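Long-range contact in 6-carboxyhexanoate--coa ligase (Bacillus subtilis, PDB 5FM0), which belongs to the 6-carboxyhexanoate--CoA ligase family, is also known as pimeloyl-CoA synthase, and is modelled here with pimeloyl-AMP, pyrophosphate and magnesium: residues A190-S195 and G203-K208. Sequence-based numbering, arbitrary orientation.
Sequences AELCWS and GYVAGK. With WAQ (pimeloyl-AMP), chain C.
Tyr204 and Glu191 show how a buried hydroxyl and a buried carboxylate can satisfy one another across an antiparallel strand pair. The phenol OH donates to Glu191 OE2 over a very short 2.5 Å. Since CG of Tyr204 sits between the backbone N and the carbonyl carbon (chi1 66°), its ring leans over strand 190-194, while the extended glutamate reaches up beside it, carboxylate and ring planes 79° apart. Arg228, on the next strand, completes the cluster: its NE forms a salt bridge with OE2 and its NH2 bonds to the tyrosine OH. Two partners thus grip OE2, and two grip the phenol OH, and the guanidinium probably stabilises the negative charge in this enclosed setting.

Beneath the side chains, the backbone satisfies itself in two reciprocal pairs. Glu191 N donates to Ala206 O (2.9 Å), and Ala206 N returns a bond to Glu191 O (3.0 Å); Cys193 and Tyr204 do the same. On their outer edges, Leu192 makes backbone hydrogen bonds with Val229, and Val205 with Gln213, so both strands are interior members of the mixed sheet.

Cys193 lies under the tyrosine ring, its CB 3.7 Å from the ring centroid in a CH-pi contact, with SG set obliquely. On the reverse face of the sheet, Leu192 CD1 touches Val205 CG2 at 3.8 Å, and helix 89-103 covers the valine.

The ligand follows the Tyr204 side. A methylene carbon of its pimeloyl chain, CAL, meets the Tyr204 ring edge at CD2, 3.6 Å away, and CAO lies against Cys193 SG. Where strand 190-194 ends, Ser195 OG donates to phosphate oxygen OAD (2.8 Å) and accepts a hydrogen bond from the backbone N of Asp197. This is a beta hairpin, strands 188-194 and 203-207, forming one wall of the pimeloyl-AMP pocket.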
ATOM      1  N   ALA A 190     -19.883   2.747 -24.822  1.00 44.65           N
ATOM      2  CA  ALA A 190     -20.765   2.075 -23.862  1.00 50.29           C
ATOM      3  C   ALA A 190     -20.014   1.283 -22.819  1.00 49.97           C
ATOM      4  O   ALA A 190     -18.905   0.818 -23.038  1.00 38.38           O
ATOM      5  CB  ALA A 190     -21.737   1.144 -24.582  1.00 46.01           C
ATOM      6  N   GLU A 191     -20.664   1.129 -21.683  1.00 45.72           N
ATOM      7  CA  GLU A 191     -20.153   0.339 -20.621  1.00 44.51           C
ATOM      8  C   GLU A 191     -21.194  -0.689 -20.208  1.00 43.16           C
ATOM      9  O   GLU A 191     -22.382  -0.387 -20.099  1.00 42.57           O
ATOM     10  CB  GLU A 191     -19.817   1.228 -19.434  1.00 48.21           C
ATOM     11  CG  GLU A 191     -19.382   0.436 -18.213  1.00 54.76           C
ATOM     12  CD  GLU A 191     -19.224   1.277 -16.944  1.00 51.17           C
ATOM     13  OE1 GLU A 191     -19.450   2.513 -16.957  1.00 53.15           O
ATOM     14  OE2 GLU A 191     -18.878   0.668 -15.916  1.00 57.71           O
ATOM     15  N   LEU A 192     -20.746  -1.910 -19.984  1.00 48.25           N
ATOM     16  CA  LEU A 192     -21.613  -2.974 -19.447  1.00 47.41           C
ATOM     17  C   LEU A 192     -21.049  -3.433 -18.111  1.00 39.78           C
ATOM     18  O   LEU A 192     -19.890  -3.842 -18.019  1.00 38.66           O
ATOM     19  CB  LEU A 192     -21.660  -4.141 -20.422  1.00 43.61           C
ATOM     20  CG  LEU A 192     -22.298  -5.463 -19.998  1.00 43.72           C
ATOM     21  CD1 LEU A 192     -23.791  -5.325 -19.807  1.00 51.82           C
ATOM     22  CD2 LEU A 192     -21.991  -6.486 -21.074  1.00 43.41           C
ATOM     23  N   CYS A 193     -21.861  -3.374 -17.082  1.00 38.82           N
ATOM     24  CA  CYS A 193     -21.408  -3.734 -15.771  1.00 49.24           C
ATOM     25  C   CYS A 193     -22.414  -4.554 -14.981  1.00 47.30           C
ATOM     26  O   CYS A 193     -23.596  -4.237 -14.969  1.00 42.29           O
ATOM     27  CB  CYS A 193     -21.123  -2.466 -14.974  1.00 55.50           C
ATOM     28  SG  CYS A 193     -20.956  -2.751 -13.190  1.00 52.00           S
ATOM     29  N   TRP A 194     -21.930  -5.578 -14.286  1.00 42.21           N
ATOM     30  CA  TRP A 194     -22.615  -6.033 -13.086  1.00 44.85           C
ATOM     31  C   TRP A 194     -21.601  -6.469 -12.015  1.00 47.21           C
ATOM     32  O   TRP A 194     -20.419  -6.649 -12.309  1.00 48.94           O
ATOM     33  CB  TRP A 194     -23.688  -7.101 -13.388  1.00 41.49           C
ATOM     34  CG  TRP A 194     -23.196  -8.374 -13.883  1.00 40.10           C
ATOM     35  CD1 TRP A 194     -22.860  -9.463 -13.133  1.00 45.52           C
ATOM     36  CD2 TRP A 194     -22.995  -8.748 -15.253  1.00 38.38           C
ATOM     37  NE1 TRP A 194     -22.450 -10.492 -13.960  1.00 43.30           N
ATOM     38  CE2 TRP A 194     -22.520 -10.072 -15.260  1.00 40.64           C
ATOM     39  CE3 TRP A 194     -23.155  -8.089 -16.472  1.00 42.32           C
ATOM     40  CZ2 TRP A 194     -22.200 -10.741 -16.439  1.00 48.49           C
ATOM     41  CZ3 TRP A 194     -22.845  -8.766 -17.649  1.00 35.52           C
ATOM     42  CH2 TRP A 194     -22.372 -10.068 -17.622  1.00 43.90           C
ATOM     43  N   SER A 195     -22.084  -6.614 -10.783  1.00 46.46           N
ATOM     44  CA  SER A 195     -21.244  -6.802  -9.626  1.00 49.58           C
ATOM     45  C   SER A 195     -20.666  -8.184  -9.527  1.00 53.24           C
ATOM     46  O   SER A 195     -21.246  -9.149 -10.014  1.00 47.88           O
ATOM     47  CB  SER A 195     -22.017  -6.533  -8.353  1.00 54.00           C
ATOM     48  OG  SER A 195     -21.103  -6.424  -7.278  1.00 55.57           O
ATOM     49  N   GLY A 203     -27.314  -4.566 -12.130  1.00 42.69           N
ATOM     50  CA  GLY A 203     -26.209  -4.099 -12.974  1.00 44.63           C
ATOM     51  C   GLY A 203     -26.658  -2.892 -13.776  1.00 43.47           C
ATOM     52  O   GLY A 203     -27.654  -2.250 -13.436  1.00 45.94           O
ATOM     53  N   TYR A 204     -25.907  -2.543 -14.810  1.00 37.41           N
ATOM     54  CA  TYR A 204     -26.297  -1.431 -15.675  1.00 40.86           C
ATOM     55  C   TYR A 204     -25.630  -1.478 -17.000  1.00 41.41           C
ATOM     56  O   TYR A 204     -24.649  -2.175 -17.190  1.00 41.06           O
ATOM     57  CB  TYR A 204     -26.004  -0.062 -15.057  1.00 40.79           C
ATOM     58  CG  TYR A 204     -24.543   0.281 -14.854  1.00 51.90           C
ATOM     59  CD1 TYR A 204     -23.783   0.856 -15.870  1.00 42.49           C
ATOM     60  CD2 TYR A 204     -23.933   0.076 -13.613  1.00 55.33           C
ATOM     61  CE1 TYR A 204     -22.447   1.208 -15.655  1.00 46.83           C
ATOM     62  CE2 TYR A 204     -22.601   0.409 -13.400  1.00 49.34           C
ATOM     63  CZ  TYR A 204     -21.867   0.977 -14.417  1.00 44.99           C
ATOM     64  OH  TYR A 204     -20.553   1.276 -14.191  1.00 44.77           O
ATOM     65  N   VAL A 205     -26.221  -0.738 -17.930  1.00 44.42           N
ATOM     66  CA  VAL A 205     -25.557  -0.356 -19.143  1.00 45.70           C
ATOM     67  C   VAL A 205     -25.525   1.172 -19.150  1.00 47.40           C
ATOM     68  O   VAL A 205     -26.475   1.822 -18.718  1.00 45.12           O
ATOM     69  CB  VAL A 205     -26.287  -0.903 -20.362  1.00 49.01           C
ATOM     70  CG1 VAL A 205     -25.789  -0.227 -21.616  1.00 51.08           C
ATOM     71  CG2 VAL A 205     -26.051  -2.399 -20.478  1.00 51.68           C
ATOM     72  N   ALA A 206     -24.423   1.751 -19.603  1.00 43.68           N
ATOM     73  CA  ALA A 206     -24.296   3.204 -19.615  1.00 44.63           C
ATOM     74  C   ALA A 206     -23.710   3.701 -20.915  1.00 43.25           C
ATOM     75  O   ALA A 206     -22.842   3.046 -21.532  1.00 40.36           O
ATOM     76  CB  ALA A 206     -23.436   3.671 -18.456  1.00 49.64           C
ATOM     77  N   GLY A 207     -24.182   4.874 -21.321  1.00 41.88           N
ATOM     78  CA  GLY A 207     -23.666   5.548 -22.504  1.00 36.67           C
ATOM     79  C   GLY A 207     -24.170   6.977 -22.604  1.00 40.42           C
ATOM     80  O   GLY A 207     -25.046   7.419 -21.825  1.00 47.04           O
ATOM     81  N   LYS A 208     -23.634   7.694 -23.579  1.00 45.45           N
ATOM     82  CA  LYS A 208     -23.954   9.110 -23.785  1.00 52.79           C
ATOM     83  C   LYS A 208     -25.424   9.367 -24.141  1.00 53.60           C
ATOM     84  O   LYS A 208     -26.048  10.254 -23.588  1.00 56.75           O
ATOM     85  CB  LYS A 208     -23.045   9.674 -24.863  1.00 46.70           C
ATOM     86  CG  LYS A 208     -21.592   9.801 -24.415  1.00 49.89           C
ATOM     87  CD  LYS A 208     -20.669  10.073 -25.582  1.00 58.13           C
ATOM     88  CE  LYS A 208     -19.236  10.297 -25.123  1.00 66.01           C
ATOM     89  NZ  LYS A 208     -18.498   9.035 -24.855  1.00 62.03           N
TER
HETATM   90  N1  WAQ C1256     -12.122   0.526 -12.712  1.00 42.36           N
HETATM   91  C2  WAQ C1256     -12.348  -0.500 -13.632  1.00 47.83           C
HETATM   92  N3  WAQ C1256     -13.105  -1.592 -13.257  1.00 45.45           N
HETATM   93  C4  WAQ C1256     -13.622  -1.645 -12.014  1.00 49.68           C
HETATM   94  C5  WAQ C1256     -13.415  -0.649 -11.147  1.00 45.94           C
HETATM   95  C6  WAQ C1256     -12.669   0.416 -11.502  1.00 40.81           C
HETATM   96  N6  WAQ C1256     -12.496   1.383 -10.607  1.00 32.95           N
HETATM   97  N7  WAQ C1256     -14.046  -0.972 -10.008  1.00 49.17           N
HETATM   98  C8  WAQ C1256     -14.630  -2.150 -10.190  1.00 51.09           C
HETATM   99  N9  WAQ C1256     -14.371  -2.576 -11.422  1.00 44.30           N
HETATM  100  C1' WAQ C1256     -14.792  -3.838 -12.081  1.00 40.21           C
HETATM  101  C2' WAQ C1256     -14.040  -5.036 -11.463  1.00 42.92           C
HETATM  102  O2' WAQ C1256     -13.801  -6.100 -12.390  1.00 37.19           O
HETATM  103  C3' WAQ C1256     -15.041  -5.544 -10.459  1.00 48.87           C
HETATM  104  O3' WAQ C1256     -14.834  -6.944 -10.141  1.00 47.12           O
HETATM  105  C4' WAQ C1256     -16.383  -5.343 -11.173  1.00 44.82           C
HETATM  106  O4' WAQ C1256     -16.222  -4.060 -11.852  1.00 45.78           O
HETATM  107  C5' WAQ C1256     -17.362  -5.325 -10.036  1.00 40.98           C
HETATM  108  O5' WAQ C1256     -17.271  -4.079  -9.509  1.00 41.87           O
HETATM  109  OAB WAQ C1256     -26.882   1.078  -9.833  1.00 65.14           O
HETATM  110  OAC WAQ C1256     -21.048  -3.042  -7.220  1.00 57.71           O
HETATM  111  OAD WAQ C1256     -18.570  -5.166  -7.531  1.00 51.82           O
HETATM  112  OAE WAQ C1256     -27.409  -0.253  -8.129  1.00 58.10           O
HETATM  113  OAH WAQ C1256     -17.508  -2.806  -7.178  1.00 44.12           O
HETATM  114  CAK WAQ C1256     -23.968  -2.112 -10.205  1.00 56.77           C
HETATM  115  CAL WAQ C1256     -24.930  -0.880 -10.314  1.00 52.79           C
HETATM  116  CAM WAQ C1256     -22.872  -1.937  -9.152  1.00 45.45           C
HETATM  117  CAN WAQ C1256     -25.183  -0.301  -8.936  1.00 51.41           C
HETATM  118  CAO WAQ C1256     -21.630  -2.701  -9.596  1.00 56.13           C
HETATM  119  OAU WAQ C1256     -19.373  -2.991  -8.819  1.00 66.33           O
HETATM  120  CAW WAQ C1256     -26.604   0.212  -8.972  1.00 56.05           C
HETATM  121  CAX WAQ C1256     -20.665  -2.943  -8.403  1.00 61.34           C
HETATM  122  PBG WAQ C1256     -18.070  -3.774  -8.111  1.00 45.47           P